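Tryptophan halogenase (Shewanella frigidimarina, PDB 2PYX) probably acts as an FAD-dependent monooxygenase of the tryptophan halogenase family, whose members chlorinate or brominate tryptophan or related aromatic substrates. Local coordinates at residues A[334-346]-A[389-401]. Residues are numbered along the deposited sequence; the frame is centred on the assembly and turned at random. Where two conformers were deposited one is given.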
loop_
_atom_site.group_PDB
_atom_site.type_symbol
_atom_site.label_atom_id
_atom_site.label_comp_id
_atom_site.label_asym_id
_atom_site.label_seq_id
_atom_site.Cartn_x
_atom_site.Cartn_y
_atom_site.Cartn_z
ATOM N N ILE A 334 -3.622 -7.277 16.609
ATOM C CA ILE A 334 -4.041 -5.885 16.423
ATOM C C ILE A 334 -5.553 -5.719 16.619
ATOM O O ILE A 334 -6.332 -6.702 16.670
ATOM C CB ILE A 334 -3.700 -5.364 15.001
ATOM C CG1 ILE A 334 -4.455 -6.158 13.958
ATOM C CG2 ILE A 334 -2.209 -5.517 14.724
ATOM C CD1 ILE A 334 -4.433 -5.516 12.546
ATOM N N ASN A 335 -5.952 -4.457 16.749
ATOM C CA ASN A 335 -7.338 -4.058 16.537
ATOM C C ASN A 335 -7.282 -3.250 15.203
ATOM O O ASN A 335 -6.821 -2.091 15.205
ATOM C CB ASN A 335 -7.836 -3.215 17.680
ATOM C CG ASN A 335 -9.295 -2.795 17.529
ATOM O OD1 ASN A 335 -10.030 -3.250 16.597
ATOM N ND2 ASN A 335 -9.745 -1.897 18.468
ATOM N N PRO A 336 -7.668 -3.858 14.050
ATOM C CA PRO A 336 -7.661 -3.184 12.748
ATOM C C PRO A 336 -8.632 -2.000 12.785
ATOM O O PRO A 336 -9.749 -2.124 13.282
ATOM C CB PRO A 336 -8.188 -4.249 11.781
ATOM C CG PRO A 336 -8.987 -5.124 12.602
ATOM C CD PRO A 336 -8.278 -5.191 13.933
ATOM N N GLY A 337 -8.201 -0.856 12.258
ATOM C CA GLY A 337 -9.053 0.327 12.235
ATOM C C GLY A 337 -8.246 1.572 12.062
ATOM O O GLY A 337 -7.073 1.510 11.706
ATOM N N TYR A 338 -8.925 2.697 12.228
ATOM C CA TYR A 338 -8.312 3.976 11.968
ATOM C C TYR A 338 -8.835 5.032 12.908
ATOM O O TYR A 338 -9.949 4.970 13.411
ATOM C CB TYR A 338 -8.467 4.379 10.506
ATOM C CG TYR A 338 -9.887 4.526 10.042
ATOM C CD1 TYR A 338 -10.613 3.439 9.580
ATOM C CD2 TYR A 338 -10.494 5.773 9.993
ATOM C CE1 TYR A 338 -11.931 3.579 9.159
ATOM C CE2 TYR A 338 -11.810 5.907 9.562
ATOM C CZ TYR A 338 -12.526 4.800 9.132
ATOM O OH TYR A 338 -13.829 4.940 8.651
ATOM N N ARG A 339 -7.977 6.016 13.135
ATOM C CA ARG A 339 -8.364 7.133 13.966
ATOM C C ARG A 339 -9.406 7.977 13.256
ATOM O O ARG A 339 -9.379 8.104 12.040
ATOM C CB ARG A 339 -7.139 7.971 14.318
ATOM C CG ARG A 339 -6.112 7.260 15.172
ATOM C CD ARG A 339 -6.536 7.210 16.623
ATOM N NE ARG A 339 -5.745 6.217 17.315
ATOM C CZ ARG A 339 -5.893 5.868 18.581
ATOM N NH1 ARG A 339 -6.794 6.447 19.333
ATOM N NH2 ARG A 339 -5.116 4.929 19.091
ATOM N N ALA A 340 -10.336 8.576 13.991
ATOM C CA ALA A 340 -11.439 9.272 13.332
ATOM C C ALA A 340 -10.979 10.443 12.421
ATOM O O ALA A 340 -11.665 10.787 11.457
ATOM C CB ALA A 340 -12.411 9.769 14.387
ATOM N N LYS A 341 -9.872 11.079 12.812
ATOM C CA LYS A 341 -9.214 12.146 12.071
ATOM C C LYS A 341 -7.725 11.805 12.028
ATOM O O LYS A 341 -7.239 11.163 12.962
ATOM C CB LYS A 341 -9.380 13.474 12.848
ATOM C CG LYS A 341 -10.760 14.045 12.887
ATOM C CD LYS A 341 -10.981 15.017 14.018
ATOM C CE LYS A 341 -10.577 16.373 13.690
ATOM N NZ LYS A 341 -11.118 17.315 14.747
ATOM N N CYS A 342 -6.994 12.245 11.016
ATOM C CA CYS A 342 -5.516 12.186 11.046
ATOM C C CYS A 342 -4.869 13.489 11.533
ATOM O O CYS A 342 -3.680 13.472 11.837
ATOM C CB CYS A 342 -4.890 11.844 9.700
ATOM S SG CYS A 342 -5.068 13.064 8.403
ATOM N N TRP A 343 -5.621 14.575 11.625
ATOM C CA TRP A 343 -5.059 15.889 11.927
ATOM C C TRP A 343 -5.938 16.574 12.990
ATOM O O TRP A 343 -7.110 16.814 12.759
ATOM C CB TRP A 343 -4.981 16.736 10.664
ATOM C CG TRP A 343 -4.196 18.006 10.745
ATOM C CD1 TRP A 343 -3.919 18.751 11.855
ATOM C CD2 TRP A 343 -3.612 18.689 9.625
ATOM N NE1 TRP A 343 -3.169 19.872 11.487
ATOM C CE2 TRP A 343 -2.976 19.860 10.132
ATOM C CE3 TRP A 343 -3.576 18.437 8.241
ATOM C CZ2 TRP A 343 -2.316 20.741 9.312
ATOM C CZ3 TRP A 343 -2.912 19.302 7.429
ATOM C CH2 TRP A 343 -2.289 20.458 7.968
ATOM N N GLN A 344 -5.374 16.779 14.181
ATOM C CA GLN A 344 -6.087 17.409 15.295
ATOM C C GLN A 344 -5.170 18.502 15.836
ATOM O O GLN A 344 -3.999 18.244 16.111
ATOM C CB GLN A 344 -6.365 16.363 16.391
ATOM C CG GLN A 344 -7.072 16.906 17.628
ATOM C CD GLN A 344 -8.463 17.398 17.300
ATOM O OE1 GLN A 344 -9.319 16.647 16.793
ATOM N NE2 GLN A 344 -8.713 18.678 17.576
ATOM N N ASN A 345 -5.722 19.695 16.024
ATOM C CA ASN A 345 -4.937 20.847 16.413
ATOM C C ASN A 345 -3.761 20.941 15.422
ATOM O O ASN A 345 -3.974 21.019 14.196
ATOM C CB ASN A 345 -4.533 20.723 17.890
ATOM C CG ASN A 345 -5.692 20.924 18.834
ATOM O OD1 ASN A 345 -6.539 20.046 18.997
ATOM N ND2 ASN A 345 -5.762 22.106 19.433
ATOM N N ASN A 346 -2.537 20.947 15.934
ATOM C CA ASN A 346 -1.319 21.088 15.107
ATOM C C ASN A 346 -0.525 19.809 15.026
ATOM O O ASN A 346 0.705 19.820 14.920
ATOM C CB ASN A 346 -0.425 22.233 15.610
ATOM C CG ASN A 346 0.087 22.015 16.991
ATOM O OD1 ASN A 346 -0.500 21.296 17.826
ATOM N ND2 ASN A 346 1.251 22.646 17.279
ATOM N N ILE A 389 -7.488 23.925 6.429
ATOM C CA ILE A 389 -6.727 22.909 5.717
ATOM C C ILE A 389 -6.882 21.551 6.404
ATOM O O ILE A 389 -7.131 20.540 5.733
ATOM C CB ILE A 389 -5.252 23.313 5.591
ATOM C CG1 ILE A 389 -5.136 24.494 4.602
ATOM C CG2 ILE A 389 -4.425 22.143 5.119
ATOM C CD1 ILE A 389 -3.774 25.215 4.675
ATOM N N SER A 390 -6.806 21.494 7.728
ATOM C CA SER A 390 -6.925 20.207 8.387
ATOM C C SER A 390 -8.302 19.618 8.172
ATOM O O SER A 390 -8.451 18.389 8.015
ATOM C CB SER A 390 -6.596 20.281 9.844
ATOM O OG SER A 390 -7.430 21.134 10.573
ATOM N N ALA A 391 -9.327 20.473 8.148
ATOM C CA ALA A 391 -10.686 19.944 7.930
ATOM C C ALA A 391 -10.777 19.245 6.569
ATOM O O ALA A 391 -11.386 18.162 6.455
ATOM C CB ALA A 391 -11.706 21.034 8.023
ATOM N N ARG A 392 -10.234 19.835 5.505
ATOM C CA ARG A 392 -10.385 19.225 4.181
ATOM C C ARG A 392 -9.462 18.002 4.027
ATOM O O ARG A 392 -9.818 17.014 3.371
ATOM C CB ARG A 392 -10.228 20.256 3.059
ATOM C CG ARG A 392 -8.830 20.803 2.868
ATOM C CD ARG A 392 -8.960 22.120 2.052
ATOM N NE ARG A 392 -7.693 22.655 1.615
ATOM C CZ ARG A 392 -7.545 23.812 0.990
ATOM N NH1 ARG A 392 -8.590 24.594 0.821
ATOM N NH2 ARG A 392 -6.332 24.191 0.591
ATOM N N VAL A 393 -8.299 18.038 4.667
ATOM C CA VAL A 393 -7.429 16.865 4.691
ATOM C C VAL A 393 -8.107 15.726 5.445
ATOM O O VAL A 393 -8.051 14.547 4.991
ATOM C CB VAL A 393 -6.033 17.193 5.277
ATOM C CG1 VAL A 393 -5.203 15.940 5.572
ATOM C CG2 VAL A 393 -5.303 18.089 4.339
ATOM N N ASN A 394 -8.719 16.030 6.581
ATOM C CA ASN A 394 -9.464 14.987 7.307
ATOM C C ASN A 394 -10.614 14.414 6.508
ATOM O O ASN A 394 -10.873 13.221 6.592
ATOM C CB ASN A 394 -9.989 15.465 8.680
ATOM C CG ASN A 394 -8.901 15.573 9.730
ATOM O OD1 ASN A 394 -8.010 14.705 9.822
ATOM N ND2 ASN A 394 -8.977 16.602 10.573
ATOM N N GLU A 395 -11.319 15.229 5.752
ATOM C CA GLU A 395 -12.428 14.724 4.966
ATOM C C GLU A 395 -11.887 13.738 3.931
ATOM O O GLU A 395 -12.449 12.642 3.728
ATOM C CB GLU A 395 -13.147 15.876 4.296
ATOM C CG GLU A 395 -14.199 15.442 3.329
ATOM C CD GLU A 395 -14.989 16.603 2.841
ATOM O OE1 GLU A 395 -14.433 17.386 2.059
ATOM O OE2 GLU A 395 -16.154 16.744 3.258
ATOM N N ARG A 396 -10.787 14.092 3.265
ATOM C CA ARG A 396 -10.214 13.201 2.240
ATOM C C ARG A 396 -9.687 11.928 2.882
ATOM O O ARG A 396 -9.880 10.826 2.335
ATOM C CB ARG A 396 -9.084 13.875 1.427
ATOM C CG ARG A 396 -8.528 13.047 0.296
ATOM C CD ARG A 396 -9.512 12.705 -0.817
ATOM N NE ARG A 396 -10.057 13.904 -1.474
ATOM C CZ ARG A 396 -9.384 14.714 -2.288
ATOM N NH1 ARG A 396 -8.134 14.513 -2.588
ATOM N NH2 ARG A 396 -9.996 15.763 -2.814
ATOM N N TYR A 397 -9.043 12.067 4.032
ATOM C CA TYR A 397 -8.565 10.909 4.814
ATOM C C TYR A 397 -9.693 9.948 5.147
ATOM O O TYR A 397 -9.561 8.707 4.968
ATOM C CB TYR A 397 -7.892 11.431 6.063
ATOM C CG TYR A 397 -7.735 10.488 7.202
ATOM C CD1 TYR A 397 -6.595 9.708 7.327
ATOM C CD2 TYR A 397 -8.690 10.399 8.194
ATOM C CE1 TYR A 397 -6.421 8.830 8.430
ATOM C CE2 TYR A 397 -8.531 9.547 9.279
ATOM C CZ TYR A 397 -7.408 8.733 9.375
ATOM O OH TYR A 397 -7.200 7.886 10.469
ATOM N N GLN A 398 -10.824 10.515 5.570
ATOM C CA GLN A 398 -12.017 9.711 5.891
ATOM C C GLN A 398 -12.560 9.002 4.633
ATOM O O GLN A 398 -12.968 7.810 4.669
ATOM C CB GLN A 398 -13.054 10.612 6.542
ATOM C CG GLN A 398 -12.638 11.012 7.939
ATOM C CD GLN A 398 -13.285 12.289 8.447
ATOM O OE1 GLN A 398 -14.126 12.897 7.753
ATOM N NE2 GLN A 398 -12.878 12.709 9.665
ATOM N N GLN A 399 -12.573 9.701 3.500
ATOM C CA GLN A 399 -12.961 9.095 2.211
ATOM C C GLN A 399 -12.016 7.913 1.897
ATOM O O GLN A 399 -12.439 6.830 1.504
ATOM C CB GLN A 399 -12.879 10.100 1.060
ATOM C CG GLN A 399 -13.887 11.253 1.101
ATOM C CD GLN A 399 -15.320 10.877 0.723
ATOM O OE1 GLN A 399 -15.646 9.717 0.449
ATOM N NE2 GLN A 399 -16.184 11.894 0.688
ATOM N N HIS A 400 -10.722 8.137 2.031
ATOM C CA HIS A 400 -9.723 7.069 1.767
ATOM C C HIS A 400 -9.950 5.851 2.615
ATOM O O HIS A 400 -9.946 4.726 2.094
ATOM C CB HIS A 400 -8.314 7.560 1.970
ATOM C CG HIS A 400 -7.843 8.500 0.902
ATOM N ND1 HIS A 400 -8.295 8.454 -0.402
ATOM C CD2 HIS A 400 -6.889 9.465 0.943
ATOM C CE1 HIS A 400 -7.646 9.374 -1.111
ATOM N NE2 HIS A 400 -6.799 10.007 -0.316
ATOM N N TRP A 401 -10.158 6.060 3.905
ATOM C CA TRP A 401 -10.350 4.903 4.824
ATOM C C TRP A 401 -11.645 4.174 4.526
ATOM O O TRP A 401 -11.697 2.944 4.553
ATOM C CB TRP A 401 -10.180 5.311 6.291
ATOM C CG TRP A 401 -8.755 5.211 6.709
ATOM C CD1 TRP A 401 -7.840 6.235 6.875
ATOM C CD2 TRP A 401 -8.058 4.010 6.983
ATOM N NE1 TRP A 401 -6.637 5.716 7.272
ATOM C CE2 TRP A 401 -6.757 4.345 7.376
ATOM C CE3 TRP A 401 -8.443 2.657 7.000
ATOM C CZ2 TRP A 401 -5.821 3.371 7.708
ATOM C CZ3 TRP A 401 -7.497 1.704 7.353
ATOM C CH2 TRP A 401 -6.214 2.075 7.692
HETATM O O HOH W 1 -14.239 7.073 7.034
HETATM O O HOH W 2 -6.237 21.904 12.862
#
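From Tyr-338 to Trp-343 the chain runs against the 389-401 segment of helix 383-413, the short axis of strand 337-339 lying antiparallel to that of the segment at 176° and 10.2 Å away. In this tryptophan halogenase-family fold, probably flavin-dependent, the helix packs across the link from strand 337-339 of a three-stranded sheet to edge strand 343-344 of the Rossmann-type sheet. Asn-394 grips that edge strand by its backbone: ND2 gives a nearly straight bond to Trp-343 O, 2.9 Å away and close to the amide plane, while OD1 accepts Trp-343 N on a lone pair and Cys-342 N only weakly. Beside it, Ser-390 CB sits over the five-membered ring of Trp-343, 3.4 Å from its centroid. At the other end, the Tyr-338 ring forms an offset stack on the five-membered ring of Trp-401, the planes 13° apart; each residue's CB lies over the other's ring. Between these anchors, with CG turned away from the backbone N (chi1 160°), the Tyr-397 ring takes Cys-342 CB over one face and Trp-401 CD1 over the other. Its OH donates to Arg-339 O at 2.7 Å. A phenylalanine at Tyr-397 would probably keep this sandwich but leave Arg-339 O without its hydroxyl donor. One turn along from Asn-394, Gln-398 NE2 reaches Ala-340 O at 2.9 Å.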